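Local coordinates for protein nitrite oxidoreductase subunit C (Kuenenia stuttgartiensis, PDB 7B04) that binds heme b and calcium ions and probably serves in electron transfer as a subunit of the nitrite oxidoreductase complex of an anammox bacterium, at residues G91-I103 against T108-D120. Sequence-based numbering, arbitrary orientation.
With CA (calcium ion), chain B.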
loop_
_atom_site.group_PDB
_atom_site.type_symbol
_atom_site.label_atom_id
_atom_site.label_comp_id
_atom_site.label_asym_id
_atom_site.label_seq_id
_atom_site.Cartn_x
_atom_site.Cartn_y
_atom_site.Cartn_z
ATOM N N GLY C 91 16.368 -42.233 -4.191
ATOM C CA GLY C 91 17.132 -41.549 -3.168
ATOM C C GLY C 91 17.681 -42.552 -2.182
ATOM O O GLY C 91 17.380 -43.749 -2.236
ATOM N N GLY C 92 18.425 -42.024 -1.226
ATOM C CA GLY C 92 19.046 -42.844 -0.222
ATOM C C GLY C 92 20.498 -43.136 -0.548
ATOM O O GLY C 92 21.108 -42.581 -1.470
ATOM N N GLY C 93 21.054 -44.050 0.243
ATOM C CA GLY C 93 22.436 -44.470 0.133
ATOM C C GLY C 93 23.284 -44.037 1.298
ATOM O O GLY C 93 24.444 -44.454 1.388
ATOM N N SER C 94 22.734 -43.215 2.194
ATOM C CA SER C 94 23.498 -42.676 3.311
ATOM C C SER C 94 23.771 -43.731 4.373
ATOM O O SER C 94 24.795 -43.661 5.061
ATOM C CB SER C 94 22.755 -41.489 3.918
ATOM O OG SER C 94 21.352 -41.688 3.868
ATOM N N VAL C 95 22.876 -44.703 4.528
ATOM C CA VAL C 95 23.037 -45.784 5.491
ATOM C C VAL C 95 23.113 -47.100 4.731
ATOM O O VAL C 95 22.329 -47.341 3.808
ATOM C CB VAL C 95 21.876 -45.806 6.507
ATOM C CG1 VAL C 95 22.028 -46.969 7.476
ATOM C CG2 VAL C 95 21.798 -44.483 7.255
ATOM N N ASN C 96 24.060 -47.952 5.125
ATOM C CA ASN C 96 24.332 -49.193 4.414
ATOM C C ASN C 96 23.938 -50.447 5.178
ATOM O O ASN C 96 23.640 -51.464 4.550
ATOM C CB ASN C 96 25.826 -49.290 4.072
ATOM C CG ASN C 96 26.293 -48.172 3.161
ATOM O OD1 ASN C 96 25.619 -47.822 2.192
ATOM N ND2 ASN C 96 27.455 -47.606 3.469
ATOM N N SER C 97 23.935 -50.407 6.507
ATOM C CA SER C 97 23.638 -51.582 7.314
ATOM C C SER C 97 22.847 -51.170 8.548
ATOM O O SER C 97 22.893 -50.017 8.985
ATOM C CB SER C 97 24.917 -52.326 7.722
ATOM O OG SER C 97 25.709 -51.545 8.597
ATOM N N ALA C 98 22.113 -52.131 9.103
ATOM C CA ALA C 98 21.389 -51.913 10.347
ATOM C C ALA C 98 21.284 -53.226 11.111
ATOM O O ALA C 98 20.984 -54.272 10.530
ATOM C CB ALA C 98 19.993 -51.336 10.090
ATOM N N GLU C 99 21.538 -53.156 12.416
ATOM C CA GLU C 99 21.370 -54.283 13.322
ATOM C C GLU C 99 19.937 -54.324 13.844
ATOM O O GLU C 99 19.375 -53.292 14.218
ATOM C CB GLU C 99 22.356 -54.165 14.487
ATOM C CG GLU C 99 22.415 -55.358 15.424
ATOM C CD GLU C 99 22.425 -54.941 16.885
ATOM O OE1 GLU C 99 23.331 -55.379 17.624
ATOM O OE2 GLU C 99 21.526 -54.175 17.295
ATOM N N ILE C 100 19.343 -55.518 13.857
ATOM C CA ILE C 100 17.982 -55.702 14.354
ATOM C C ILE C 100 17.951 -56.865 15.339
ATOM O O ILE C 100 18.420 -57.965 15.028
ATOM C CB ILE C 100 16.966 -55.918 13.213
ATOM C CG1 ILE C 100 15.554 -56.063 13.787
ATOM C CG2 ILE C 100 17.340 -57.110 12.342
ATOM C CD1 ILE C 100 14.453 -55.907 12.764
ATOM N N LYS C 101 17.420 -56.611 16.533
ATOM C CA LYS C 101 17.182 -57.629 17.542
ATOM C C LYS C 101 15.709 -57.624 17.933
ATOM O O LYS C 101 14.989 -56.649 17.698
ATOM C CB LYS C 101 18.045 -57.402 18.791
ATOM C CG LYS C 101 19.531 -57.622 18.585
ATOM C CD LYS C 101 20.286 -57.472 19.896
ATOM C CE LYS C 101 21.775 -57.694 19.708
ATOM N NZ LYS C 101 22.520 -57.542 20.988
ATOM N N ALA C 102 15.261 -58.723 18.538
ATOM C CA ALA C 102 13.858 -58.841 18.908
ATOM C C ALA C 102 13.698 -59.806 20.073
ATOM O O ALA C 102 14.375 -60.836 20.143
ATOM C CB ALA C 102 13.000 -59.300 17.725
ATOM N N ILE C 103 12.776 -59.460 20.976
ATOM C CA ILE C 103 12.487 -60.208 22.194
ATOM C C ILE C 103 10.987 -60.097 22.439
ATOM O O ILE C 103 10.330 -59.170 21.960
ATOM C CB ILE C 103 13.276 -59.675 23.409
ATOM C CG1 ILE C 103 12.971 -58.191 23.613
ATOM C CG2 ILE C 103 14.772 -59.887 23.224
ATOM C CD1 ILE C 103 13.723 -57.562 24.753
ATOM N N THR C 108 3.973 -58.945 24.959
ATOM C CA THR C 108 4.465 -57.814 24.181
ATOM C C THR C 108 5.697 -58.218 23.383
ATOM O O THR C 108 6.518 -59.006 23.854
ATOM C CB THR C 108 4.816 -56.628 25.092
ATOM O OG1 THR C 108 3.779 -56.447 26.064
ATOM C CG2 THR C 108 4.972 -55.349 24.282
ATOM N N ILE C 109 5.821 -57.681 22.170
ATOM C CA ILE C 109 6.987 -57.909 21.319
ATOM C C ILE C 109 7.762 -56.603 21.174
ATOM O O ILE C 109 7.169 -55.529 21.018
ATOM C CB ILE C 109 6.578 -58.485 19.944
ATOM C CG1 ILE C 109 7.801 -58.971 19.159
ATOM C CG2 ILE C 109 5.758 -57.490 19.130
ATOM C CD1 ILE C 109 7.449 -59.909 18.012
ATOM N N TYR C 110 9.094 -56.696 21.239
ATOM C CA TYR C 110 9.974 -55.536 21.133
ATOM C C TYR C 110 11.019 -55.805 20.058
ATOM O O TYR C 110 11.690 -56.843 20.089
ATOM C CB TYR C 110 10.701 -55.228 22.453
ATOM C CG TYR C 110 9.838 -55.014 23.679
ATOM C CD1 TYR C 110 9.456 -53.739 24.085
ATOM C CD2 TYR C 110 9.441 -56.088 24.453
ATOM C CE1 TYR C 110 8.678 -53.554 25.232
ATOM C CE2 TYR C 110 8.671 -55.912 25.587
ATOM C CZ TYR C 110 8.292 -54.648 25.973
ATOM O OH TYR C 110 7.525 -54.484 27.104
ATOM N N PHE C 111 11.199 -54.845 19.152
ATOM C CA PHE C 111 12.237 -54.886 18.126
ATOM C C PHE C 111 13.184 -53.726 18.356
ATOM O O PHE C 111 12.732 -52.597 18.554
ATOM C CB PHE C 111 11.666 -54.722 16.707
ATOM C CG PHE C 111 10.960 -55.928 16.173
ATOM C CD1 PHE C 111 9.714 -56.281 16.656
ATOM C CD2 PHE C 111 11.508 -56.677 15.143
ATOM C CE1 PHE C 111 9.039 -57.374 16.145
ATOM C CE2 PHE C 111 10.831 -57.780 14.628
ATOM C CZ PHE C 111 9.597 -58.124 15.134
ATOM N N GLN C 112 14.485 -53.992 18.295
ATOM C CA GLN C 112 15.506 -52.962 18.440
ATOM C C GLN C 112 16.288 -52.858 17.137
ATOM O O GLN C 112 16.824 -53.866 16.653
ATOM C CB GLN C 112 16.441 -53.303 19.602
ATOM C CG GLN C 112 17.414 -52.217 19.985
ATOM C CD GLN C 112 18.618 -52.765 20.708
ATOM O OE1 GLN C 112 19.379 -53.556 20.151
ATOM N NE2 GLN C 112 18.782 -52.379 21.969
ATOM N N VAL C 113 16.367 -51.648 16.584
ATOM C CA VAL C 113 17.049 -51.393 15.321
ATOM C C VAL C 113 18.135 -50.351 15.570
ATOM O O VAL C 113 17.875 -49.299 16.172
ATOM C CB VAL C 113 16.076 -50.913 14.233
ATOM C CG1 VAL C 113 16.777 -50.843 12.898
ATOM C CG2 VAL C 113 14.860 -51.840 14.168
ATOM N N ILE C 114 19.345 -50.633 15.085
ATOM C CA ILE C 114 20.503 -49.769 15.278
ATOM C C ILE C 114 21.194 -49.538 13.942
ATOM O O ILE C 114 21.501 -50.494 13.219
ATOM C CB ILE C 114 21.500 -50.386 16.276
ATOM C CG1 ILE C 114 20.924 -50.390 17.688
ATOM C CG2 ILE C 114 22.822 -49.654 16.233
ATOM C CD1 ILE C 114 21.772 -51.149 18.684
ATOM N N TRP C 115 21.455 -48.272 13.628
ATOM C CA TRP C 115 22.217 -47.903 12.447
ATOM C C TRP C 115 23.037 -46.668 12.784
ATOM O O TRP C 115 22.745 -45.949 13.743
ATOM C CB TRP C 115 21.311 -47.640 11.241
ATOM C CG TRP C 115 20.500 -46.385 11.353
ATOM C CD1 TRP C 115 20.796 -45.166 10.816
ATOM C CD2 TRP C 115 19.259 -46.227 12.050
ATOM N NE1 TRP C 115 19.812 -44.260 11.131
ATOM C CE2 TRP C 115 18.858 -44.886 11.888
ATOM C CE3 TRP C 115 18.448 -47.089 12.793
ATOM C CZ2 TRP C 115 17.679 -44.388 12.441
ATOM C CZ3 TRP C 115 17.281 -46.593 13.342
ATOM C CH2 TRP C 115 16.908 -45.256 13.165
ATOM N N ASP C 116 24.066 -46.422 11.984
ATOM C CA ASP C 116 24.979 -45.312 12.219
ATOM C C ASP C 116 24.592 -44.112 11.377
ATOM O O ASP C 116 24.412 -44.219 10.166
ATOM C CB ASP C 116 26.424 -45.685 11.918
ATOM C CG ASP C 116 26.823 -47.017 12.513
ATOM O OD1 ASP C 116 26.859 -47.104 13.759
ATOM O OD2 ASP C 116 27.137 -47.962 11.753
ATOM N N ASP C 117 24.403 -42.981 12.021
ATOM C CA ASP C 117 24.160 -41.748 11.281
ATOM C C ASP C 117 24.695 -40.552 12.054
ATOM O O ASP C 117 24.515 -40.439 13.264
ATOM C CB ASP C 117 22.696 -41.613 10.804
ATOM C CG ASP C 117 22.269 -40.162 10.501
ATOM O OD1 ASP C 117 22.763 -39.617 9.485
ATOM O OD2 ASP C 117 21.230 -39.751 11.153
ATOM N N ALA C 118 25.459 -39.726 11.341
ATOM C CA ALA C 118 26.256 -38.646 11.905
ATOM C C ALA C 118 25.454 -37.408 12.273
ATOM O O ALA C 118 26.010 -36.500 12.901
ATOM C CB ALA C 118 27.351 -38.254 10.905
ATOM N N THR C 119 24.166 -37.356 11.944
ATOM C CA THR C 119 23.367 -36.155 12.129
ATOM C C THR C 119 22.088 -36.498 12.876
ATOM O O THR C 119 21.443 -37.510 12.590
ATOM C CB THR C 119 23.032 -35.474 10.798
ATOM O OG1 THR C 119 22.155 -36.308 10.036
ATOM C CG2 THR C 119 24.295 -35.204 9.994
ATOM N N ASP C 120 21.735 -35.646 13.835
ATOM C CA ASP C 120 20.479 -35.749 14.573
ATOM C C ASP C 120 19.468 -34.792 13.948
ATOM O O ASP C 120 19.400 -33.613 14.298
ATOM C CB ASP C 120 20.709 -35.426 16.047
ATOM C CG ASP C 120 21.655 -34.242 16.244
ATOM O OD1 ASP C 120 21.358 -33.365 17.085
ATOM O OD2 ASP C 120 22.697 -34.179 15.553
HETATM CA CA CA B . 20.406 -37.733 10.444
#
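Glu-99, Lys-101 and Ile-103 pair with Ile-114, Gln-112 and Tyr-110 through six backbone hydrogen bonds, two to each pair, joining strands 97-103 and 108-116, whose N-to-C directions lie 165° apart, nearly antiparallel. Ile-114 N gives to Glu-99 O at 2.8 Å, and Tyr-110 N meets Ile-103 O at 2.9 Å. In the non-hydrogen-bonded pairs between them the CA atoms come closer, and CA-H groups such as that of Ile-100 make weak contacts with carbonyl oxygens, here Gln-112 O.

On the face carrying Ile-100, Ala-102, Phe-111 and Val-113 the contacts are apolar, and beta-branched Ile-100 and Val-113 suit a buried strand. The small methyl of Ala-102 fits against the flat of a ring: its CB lies over one face of Phe-111, 4.1 Å from the ring centroid, a CH-pi contact. With CG1 anti to the backbone N (chi1 -178°) and the chain extended, Ile-100 lies alongside Phe-111, which brings CD1 to the ring edge, 3.9 Å from Phe-111 CD2. Phe-138 meets this ring as well, while Phe-289 and Met-291 of strand 286-294 pack on Ile-100.

The other face is more polar toward its middle. Glu-99 OE2 comes within 3.6 Å of Gln-112 OE1, not a hydrogen bond, the carboxylate and amide planes nearly parallel. Lys-101's flexible aliphatic chain runs beside Gln-112 while its charged end leads away. Ile-103 CG1 packs on Tyr-110 CB at 3.9 Å, and Phe-71 of helix 64-71 covers both residues.

In the loop before the first strand, Val-95 CG2 touches CD1 of Trp-115, near the end of the second, at 3.8 Å. Asp-117, whose carboxylate offers calcium a hard oxygen ligand, binds it through OD2 at 2.3 Å, and Thr-119 through both O and OG1; Asn-121, Asp-132 and Asn-295 complete the site. This is an antiparallel beta hairpin within the ethylbenzene dehydrogenase-like heme-binding domain, its second strand leading directly into a calcium-binding loop.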